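Local coordinates for protein aminopeptidase N (Francisella tularensis subsp. tularensis, PDB 5DLL) that probably removes N-terminal amino acids, preferably alanine, from intracellular peptides as a zinc-dependent aminopeptidase of the M1 family, at residues A[25-30]-A[147-152]; A[190-195]-A[257-262]. All blocks are in the same frame, centred on the assembly; numbering follows the deposited sequence.

Contact 1. Residues A[25-30]-A[147-152]; sequences NYLIDE and PDVMAA
Two chain segments running the same way, 30° apart, converge at Glu30 and Ala152 and splay toward Leu27 and Val149. At the close end the backbones are joined by one hydrogen bond, from Ala152 N to Asp29 O at 3.0 Å. Its N-H points almost straight at the oxygen (174°), although the nitrogen sits above the carbonyl plane. A CA-H...O contact runs the other way, from Glu30 CA to Ala152 O at 3.4 Å, and Glu30 and Ala152 turn their side chains to the same face of the sheet. Where the strands part, aliphatic side chains fill the wedge. Val149 directs its CB at the opposite strand; with CG1 anti to the backbone N (chi1 179°), this methyl lies 3.9 Å from Ile28 CG1, the two side chains crossing obliquely. The other branch of Ile28, CG2, meets the methyl of Ala151, CB, at 3.7 Å, so the isoleucine straddles both residues with a branch each. Packing loosens toward the partly exposed margin, where Leu27 brings only CD2 to Val149 CG2, at 4.0 Å. Asp148 beyond it is tied to Arg146 and Tyr21, and Tyr26 points away, its ring in a cation-pi contact with Arg57. On its far side 25-30 is hydrogen-bonded to strand 42-52. The single Glu30-Ala152 bridge thus opens the parallel pairing of strands 26-36 and 150-160 within the mixed beta-sheet of the M1 N-terminal domain.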
ATOM      1  N   ASN A  25     -19.895  18.467  21.676  1.00 44.43           N
ATOM      2  CA  ASN A  25     -20.283  19.258  22.850  1.00 46.40           C
ATOM      3  C   ASN A  25     -20.083  18.520  24.178  1.00 44.45           C
ATOM      4  O   ASN A  25     -20.025  19.149  25.234  1.00 46.13           O
ATOM      5  CB  ASN A  25     -21.722  19.802  22.720  1.00 47.76           C
ATOM      6  CG  ASN A  25     -22.788  18.719  22.796  1.00 47.47           C
ATOM      7  OD1 ASN A  25     -22.527  17.543  22.551  1.00 51.98           O
ATOM      8  ND2 ASN A  25     -24.009  19.123  23.131  1.00 46.33           N
ATOM      9  N   TYR A  26     -19.971  17.194  24.120  1.00 44.63           N
ATOM     10  CA  TYR A  26     -19.635  16.383  25.295  1.00 49.19           C
ATOM     11  C   TYR A  26     -18.478  15.439  24.974  1.00 51.02           C
ATOM     12  O   TYR A  26     -18.311  15.022  23.823  1.00 48.31           O
ATOM     13  CB  TYR A  26     -20.870  15.622  25.797  1.00 48.36           C
ATOM     14  CG  TYR A  26     -21.809  16.526  26.568  1.00 51.90           C
ATOM     15  CD1 TYR A  26     -21.653  16.710  27.939  1.00 49.99           C
ATOM     16  CD2 TYR A  26     -22.822  17.230  25.924  1.00 48.00           C
ATOM     17  CE1 TYR A  26     -22.488  17.555  28.650  1.00 49.58           C
ATOM     18  CE2 TYR A  26     -23.663  18.079  26.630  1.00 48.60           C
ATOM     19  CZ  TYR A  26     -23.489  18.239  27.992  1.00 46.23           C
ATOM     20  OH  TYR A  26     -24.314  19.075  28.709  1.00 47.46           O
ATOM     21  N   LEU A  27     -17.675  15.129  25.994  1.00 45.75           N
ATOM     22  CA  LEU A  27     -16.476  14.299  25.836  1.00 46.78           C
ATOM     23  C   LEU A  27     -16.446  13.138  26.824  1.00 48.44           C
ATOM     24  O   LEU A  27     -17.084  13.186  27.873  1.00 48.33           O
ATOM     25  CB  LEU A  27     -15.214  15.147  26.014  1.00 47.34           C
ATOM     26  CG  LEU A  27     -14.847  16.065  24.845  1.00 51.76           C
ATOM     27  CD1 LEU A  27     -13.818  17.098  25.289  1.00 53.89           C
ATOM     28  CD2 LEU A  27     -14.340  15.265  23.650  1.00 46.67           C
ATOM     29  N   ILE A  28     -15.681  12.106  26.478  1.00 50.98           N
ATOM     30  CA  ILE A  28     -15.584  10.890  27.281  1.00 44.31           C
ATOM     31  C   ILE A  28     -14.154  10.726  27.778  1.00 44.82           C
ATOM     32  O   ILE A  28     -13.214  10.656  26.986  1.00 57.36           O
ATOM     33  CB  ILE A  28     -16.012   9.641  26.476  1.00 41.90           C
ATOM     34  CG1 ILE A  28     -17.410   9.867  25.880  1.00 36.14           C
ATOM     35  CG2 ILE A  28     -15.969   8.391  27.358  1.00 38.01           C
ATOM     36  CD1 ILE A  28     -17.962   8.705  25.079  1.00 36.21           C
ATOM     37  N   ASP A  29     -14.010  10.680  29.098  1.00 45.65           N
ATOM     38  CA  ASP A  29     -12.721  10.504  29.746  1.00 43.98           C
ATOM     39  C   ASP A  29     -12.375   9.024  29.862  1.00 42.00           C
ATOM     40  O   ASP A  29     -11.247   8.623  29.557  1.00 45.51           O
ATOM     41  CB  ASP A  29     -12.734  11.149  31.139  1.00 50.19           C
ATOM     42  CG  ASP A  29     -12.720  12.677  31.088  1.00 59.26           C
ATOM     43  OD1 ASP A  29     -12.475  13.252  30.000  1.00 63.38           O
ATOM     44  OD2 ASP A  29     -12.941  13.305  32.150  1.00 49.78           O
ATOM     45  N   GLU A  30     -13.344   8.225  30.311  1.00 37.09           N
ATOM     46  CA  GLU A  30     -13.154   6.790  30.516  1.00 39.55           C
ATOM     47  C   GLU A  30     -14.334   5.977  30.005  1.00 39.94           C
ATOM     48  O   GLU A  30     -15.467   6.446  29.983  1.00 39.46           O
ATOM     49  CB  GLU A  30     -12.942   6.471  31.997  1.00 42.81           C
ATOM     50  CG  GLU A  30     -11.826   7.268  32.647  1.00 55.37           C
ATOM     51  CD  GLU A  30     -11.099   6.491  33.722  1.00 64.08           C
ATOM     52  OE1 GLU A  30     -11.769   5.812  34.523  1.00 61.78           O
ATOM     53  OE2 GLU A  30      -9.851   6.557  33.760  1.00 67.75           O
ATOM     54  N   PRO A 147     -13.652  10.054  15.853  1.00 41.37           N
ATOM     55  CA  PRO A 147     -12.266   9.902  16.280  1.00 40.32           C
ATOM     56  C   PRO A 147     -11.722  11.012  17.194  1.00 40.74           C
ATOM     57  O   PRO A 147     -10.691  10.809  17.829  1.00 46.63           O
ATOM     58  CB  PRO A 147     -11.503   9.852  14.953  1.00 42.42           C
ATOM     59  CG  PRO A 147     -12.328  10.654  14.008  1.00 43.25           C
ATOM     60  CD  PRO A 147     -13.755  10.455  14.435  1.00 44.44           C
ATOM     61  N   ASP A 148     -12.392  12.163  17.263  1.00 40.60           N
ATOM     62  CA  ASP A 148     -11.941  13.255  18.145  1.00 39.45           C
ATOM     63  C   ASP A 148     -12.425  13.098  19.588  1.00 38.46           C
ATOM     64  O   ASP A 148     -12.157  13.955  20.430  1.00 40.82           O
ATOM     65  CB  ASP A 148     -12.302  14.646  17.586  1.00 39.51           C
ATOM     66  CG  ASP A 148     -13.793  14.855  17.410  1.00 42.00           C
ATOM     67  OD1 ASP A 148     -14.526  13.862  17.243  1.00 41.73           O
ATOM     68  OD2 ASP A 148     -14.235  16.023  17.425  1.00 49.41           O
ATOM     69  N   VAL A 149     -13.135  12.008  19.869  1.00 37.41           N
ATOM     70  CA  VAL A 149     -13.475  11.642  21.235  1.00 35.20           C
ATOM     71  C   VAL A 149     -12.675  10.396  21.601  1.00 34.53           C
ATOM     72  O   VAL A 149     -12.922   9.307  21.064  1.00 31.78           O
ATOM     73  CB  VAL A 149     -14.982  11.385  21.394  1.00 35.21           C
ATOM     74  CG1 VAL A 149     -15.310  10.971  22.823  1.00 34.88           C
ATOM     75  CG2 VAL A 149     -15.760  12.631  21.001  1.00 37.69           C
ATOM     76  N   MET A 150     -11.708  10.584  22.503  1.00 34.65           N
ATOM     77  CA  MET A 150     -10.775   9.541  22.911  1.00 35.03           C
ATOM     78  C   MET A 150     -10.863   9.307  24.411  1.00 33.63           C
ATOM     79  O   MET A 150     -10.862  10.260  25.189  1.00 33.95           O
ATOM     80  CB  MET A 150      -9.346   9.950  22.570  1.00 38.95           C
ATOM     81  CG  MET A 150      -9.091  10.236  21.096  1.00 40.63           C
ATOM     82  SD  MET A 150      -7.471  10.988  20.844  1.00 44.72           S
ATOM     83  CE  MET A 150      -7.776  12.475  21.797  1.00 53.91           C
ATOM     84  N   ALA A 151     -10.898   8.036  24.808  1.00 32.10           N
ATOM     85  CA  ALA A 151     -11.132   7.666  26.199  1.00 31.58           C
ATOM     86  C   ALA A 151     -10.240   6.516  26.655  1.00 33.13           C
ATOM     87  O   ALA A 151      -9.760   5.727  25.844  1.00 32.46           O
ATOM     88  CB  ALA A 151     -12.585   7.286  26.378  1.00 30.59           C
ATOM     89  N   ALA A 152     -10.033   6.435  27.969  1.00 34.85           N
ATOM     90  CA  ALA A 152      -9.300   5.332  28.588  1.00 36.39           C
ATOM     91  C   ALA A 152     -10.224   4.126  28.782  1.00 37.97           C
ATOM     92  O   ALA A 152     -11.249   4.224  29.455  1.00 35.92           O
ATOM     93  CB  ALA A 152      -8.715   5.775  29.917  1.00 36.79           C
TER

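Contact 2. Residues A[190-195]-A[257-262]; sequences DPFKKP and YDLDTF
The Phe192 ring, at a corner of the N-terminal domain, packs on the loop at Asp258 and Leu259 that leads into strand 261-267 of the peptidase M1 domain, so the contact is an interface between the N-terminal and catalytic domains. Phe192 points its CB toward this loop, and CG anti to the carbonyl carbon (chi1 -50°) carries the ring onto it. Over one face comes the Asp258 carboxylate, its OD2 3.6 Å from Phe192 CD2; the ring and carboxylate planes are inclined by 25°, and OD2 lies toward the rim rather than over the centre. Pro191 CG touches the opposite face, also near the rim. Two groups meet the edge in the ring plane: the carbonyl of Asp258, with O 3.3 Å from Phe192 CE2, and the methyl CD2 of Leu259, 3.6 Å from the same carbon. The Phe192 and Leu259 side chains lie antiparallel alongside each other, and that leucine methyl also reaches Pro191 CD at 4.0 Å. Asp258 has CG lying between its backbone N and carbonyl carbon (chi1 47°), which puts its carboxylate over the ring while its carbonyl stays at the rim.

Within 190-195, Asp190 OD2 takes a salt bridge from Lys194 NZ at 3.1 Å, and a weak bond from Phe192 N to Asp190 OD1 spans the corner between strands 183-191 and 193-195. Asp258 OD1 is bound by Asn314, and Arg319 makes a cation-pi contact with Phe192. A carbonyl oxygen at the ring's positive C-H rim should be favourable, whereas a carboxylate over the pi face would be expected to be mildly unfavourable; Arg319 and Lys278, long and weak partners of Asp258 OD2, would temper that repulsion and probably keep Asp258 ionised.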
ATOM      1  N   ASP A 190      -6.327  -0.454  29.140  1.00 44.92           N
ATOM      2  CA  ASP A 190      -5.489   0.324  28.229  1.00 45.36           C
ATOM      3  C   ASP A 190      -5.495   1.773  28.732  1.00 43.14           C
ATOM      4  O   ASP A 190      -6.455   2.510  28.496  1.00 44.19           O
ATOM      5  CB  ASP A 190      -6.026   0.236  26.794  1.00 49.06           C
ATOM      6  CG  ASP A 190      -5.152   0.972  25.780  1.00 48.20           C
ATOM      7  OD1 ASP A 190      -4.285   1.775  26.178  1.00 52.10           O
ATOM      8  OD2 ASP A 190      -5.341   0.747  24.569  1.00 48.08           O
ATOM      9  N   PRO A 191      -4.418   2.182  29.424  1.00 40.43           N
ATOM     10  CA  PRO A 191      -4.384   3.467  30.127  1.00 40.09           C
ATOM     11  C   PRO A 191      -4.327   4.706  29.246  1.00 37.81           C
ATOM     12  O   PRO A 191      -4.565   5.805  29.747  1.00 38.57           O
ATOM     13  CB  PRO A 191      -3.107   3.374  30.973  1.00 43.08           C
ATOM     14  CG  PRO A 191      -2.235   2.416  30.247  1.00 43.05           C
ATOM     15  CD  PRO A 191      -3.148   1.442  29.562  1.00 41.85           C
ATOM     16  N   PHE A 192      -4.016   4.543  27.961  1.00 36.95           N
ATOM     17  CA  PHE A 192      -3.872   5.687  27.056  1.00 39.21           C
ATOM     18  C   PHE A 192      -5.175   5.951  26.323  1.00 37.46           C
ATOM     19  O   PHE A 192      -5.771   5.033  25.756  1.00 38.58           O
ATOM     20  CB  PHE A 192      -2.736   5.461  26.047  1.00 40.57           C
ATOM     21  CG  PHE A 192      -1.445   5.013  26.682  1.00 43.84           C
ATOM     22  CD1 PHE A 192      -0.612   5.927  27.317  1.00 42.49           C
ATOM     23  CD2 PHE A 192      -1.075   3.669  26.666  1.00 40.84           C
ATOM     24  CE1 PHE A 192       0.566   5.510  27.915  1.00 42.95           C
ATOM     25  CE2 PHE A 192       0.099   3.252  27.265  1.00 40.42           C
ATOM     26  CZ  PHE A 192       0.923   4.172  27.887  1.00 41.86           C
ATOM     27  N   LYS A 193      -5.599   7.213  26.344  1.00 40.07           N
ATOM     28  CA  LYS A 193      -6.782   7.666  25.616  1.00 45.33           C
ATOM     29  C   LYS A 193      -6.707   7.272  24.132  1.00 46.09           C
ATOM     30  O   LYS A 193      -5.687   7.490  23.477  1.00 45.54           O
ATOM     31  CB  LYS A 193      -6.927   9.187  25.732  1.00 48.05           C
ATOM     32  CG  LYS A 193      -7.262   9.686  27.129  1.00 54.04           C
ATOM     33  CD  LYS A 193      -7.011  11.184  27.269  1.00 66.05           C
ATOM     34  CE  LYS A 193      -8.059  12.028  26.551  1.00 67.78           C
ATOM     35  NZ  LYS A 193      -9.413  11.944  27.176  1.00 67.06           N
ATOM     36  N   LYS A 194      -7.784   6.676  23.616  1.00 42.69           N
ATOM     37  CA  LYS A 194      -7.878   6.329  22.200  1.00 38.14           C
ATOM     38  C   LYS A 194      -9.299   6.489  21.684  1.00 37.64           C
ATOM     39  O   LYS A 194     -10.254   6.366  22.454  1.00 39.84           O
ATOM     40  CB  LYS A 194      -7.406   4.891  21.956  1.00 35.86           C
ATOM     41  CG  LYS A 194      -8.305   3.794  22.516  1.00 33.52           C
ATOM     42  CD  LYS A 194      -7.836   2.428  22.032  1.00 32.23           C
ATOM     43  CE  LYS A 194      -8.727   1.293  22.517  1.00 31.57           C
ATOM     44  NZ  LYS A 194      -8.340   0.800  23.870  1.00 31.25           N
ATOM     45  N   PRO A 195      -9.445   6.755  20.373  1.00 39.21           N
ATOM     46  CA  PRO A 195     -10.775   6.749  19.767  1.00 38.88           C
ATOM     47  C   PRO A 195     -11.298   5.319  19.620  1.00 37.83           C
ATOM     48  O   PRO A 195     -10.513   4.375  19.575  1.00 43.57           O
ATOM     49  CB  PRO A 195     -10.545   7.407  18.406  1.00 38.26           C
ATOM     50  CG  PRO A 195      -9.119   7.132  18.083  1.00 39.38           C
ATOM     51  CD  PRO A 195      -8.382   7.044  19.388  1.00 38.72           C
ATOM     52  N   TYR A 257       7.605   1.235  22.594  1.00 42.64           N
ATOM     53  CA  TYR A 257       6.275   0.676  22.837  1.00 36.95           C
ATOM     54  C   TYR A 257       5.799   1.075  24.232  1.00 37.69           C
ATOM     55  O   TYR A 257       6.606   1.232  25.146  1.00 36.04           O
ATOM     56  CB  TYR A 257       6.290  -0.847  22.686  1.00 36.75           C
ATOM     57  CG  TYR A 257       4.913  -1.497  22.717  1.00 35.92           C
ATOM     58  CD1 TYR A 257       3.936  -1.162  21.779  1.00 34.46           C
ATOM     59  CD2 TYR A 257       4.598  -2.460  23.672  1.00 37.04           C
ATOM     60  CE1 TYR A 257       2.681  -1.757  21.803  1.00 34.10           C
ATOM     61  CE2 TYR A 257       3.347  -3.064  23.703  1.00 38.30           C
ATOM     62  CZ  TYR A 257       2.394  -2.708  22.767  1.00 34.77           C
ATOM     63  OH  TYR A 257       1.161  -3.308  22.794  1.00 33.79           O
ATOM     64  N   ASP A 258       4.488   1.223  24.389  1.00 37.60           N
ATOM     65  CA  ASP A 258       3.911   1.846  25.587  1.00 38.52           C
ATOM     66  C   ASP A 258       3.164   0.896  26.551  1.00 40.01           C
ATOM     67  O   ASP A 258       2.769   1.315  27.644  1.00 36.83           O
ATOM     68  CB  ASP A 258       3.016   3.031  25.172  1.00 37.72           C
ATOM     69  CG  ASP A 258       2.060   2.696  24.023  1.00 36.67           C
ATOM     70  OD1 ASP A 258       2.232   1.647  23.359  1.00 31.80           O
ATOM     71  OD2 ASP A 258       1.133   3.498  23.780  1.00 38.26           O
ATOM     72  N   LEU A 259       2.992  -0.368  26.162  1.00 38.19           N
ATOM     73  CA  LEU A 259       2.303  -1.365  26.992  1.00 39.76           C
ATOM     74  C   LEU A 259       3.212  -2.541  27.319  1.00 39.48           C
ATOM     75  O   LEU A 259       4.273  -2.693  26.724  1.00 44.66           O
ATOM     76  CB  LEU A 259       1.063  -1.889  26.269  1.00 41.20           C
ATOM     77  CG  LEU A 259       0.054  -0.850  25.772  1.00 40.61           C
ATOM     78  CD1 LEU A 259      -0.887  -1.478  24.754  1.00 38.69           C
ATOM     79  CD2 LEU A 259      -0.724  -0.242  26.931  1.00 41.82           C
ATOM     80  N   ASP A 260       2.782  -3.376  28.261  1.00 40.71           N
ATOM     81  CA  ASP A 260       3.560  -4.550  28.680  1.00 42.36           C
ATOM     82  C   ASP A 260       3.313  -5.768  27.805  1.00 38.01           C
ATOM     83  O   ASP A 260       4.002  -6.776  27.956  1.00 35.00           O
ATOM     84  CB  ASP A 260       3.242  -4.931  30.128  1.00 46.77           C
ATOM     85  CG  ASP A 260       3.452  -3.790  31.094  1.00 55.58           C
ATOM     86  OD1 ASP A 260       4.227  -2.863  30.765  1.00 58.86           O
ATOM     87  OD2 ASP A 260       2.834  -3.821  32.182  1.00 64.48           O
ATOM     88  N   THR A 261       2.313  -5.695  26.925  1.00 38.59           N
ATOM     89  CA  THR A 261       2.020  -6.791  25.997  1.00 36.76           C
ATOM     90  C   THR A 261       1.553  -6.270  24.636  1.00 31.47           C
ATOM     91  O   THR A 261       0.961  -5.205  24.541  1.00 30.30           O
ATOM     92  CB  THR A 261       1.005  -7.806  26.591  1.00 36.44           C
ATOM     93  OG1 THR A 261       0.509  -8.669  25.558  1.00 37.52           O
ATOM     94  CG2 THR A 261      -0.155  -7.111  27.254  1.00 37.46           C
ATOM     95  N   PHE A 262       1.851  -7.033  23.591  1.00 30.50           N
ATOM     96  CA  PHE A 262       1.511  -6.667  22.221  1.00 31.84           C
ATOM     97  C   PHE A 262       1.074  -7.928  21.504  1.00 35.09           C
ATOM     98  O   PHE A 262       1.830  -8.899  21.431  1.00 39.31           O
ATOM     99  CB  PHE A 262       2.722  -6.059  21.517  1.00 35.54           C
ATOM    100  CG  PHE A 262       2.503  -5.773  20.058  1.00 32.17           C
ATOM    101  CD1 PHE A 262       1.918  -4.584  19.649  1.00 31.73           C
ATOM    102  CD2 PHE A 262       2.893  -6.692  19.090  1.00 32.54           C
ATOM    103  CE1 PHE A 262       1.714  -4.317  18.302  1.00 31.45           C
ATOM    104  CE2 PHE A 262       2.693  -6.432  17.744  1.00 33.15           C
ATOM    105  CZ  PHE A 262       2.102  -5.241  17.347  1.00 31.24           C
TER

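In the fold
Contacts 1 and 2, their centres about 16 Å apart, follow one another along the chain and are joined through the sheet of the N-terminal domain. Strand 150-160 lies between them: it pairs with 26-36 in contact 1 and with 183-191 and 193-195 leading into contact 2. Direct links are a probable hydrogen bond from Ala151 N to Lys194 O at 3.0 Å and another between Lys193 NZ and Met150 O, also 3.0 Å. Contact 2 then joins the corner after strand 183-191 to the zinc-binding domain, where the Asp258 side chain lies about 11 Å from that of the zinc ligand His313. Contact 1 lies away from the zinc site, with the Ile28 side chain about 12 Å from a bound sodium ion.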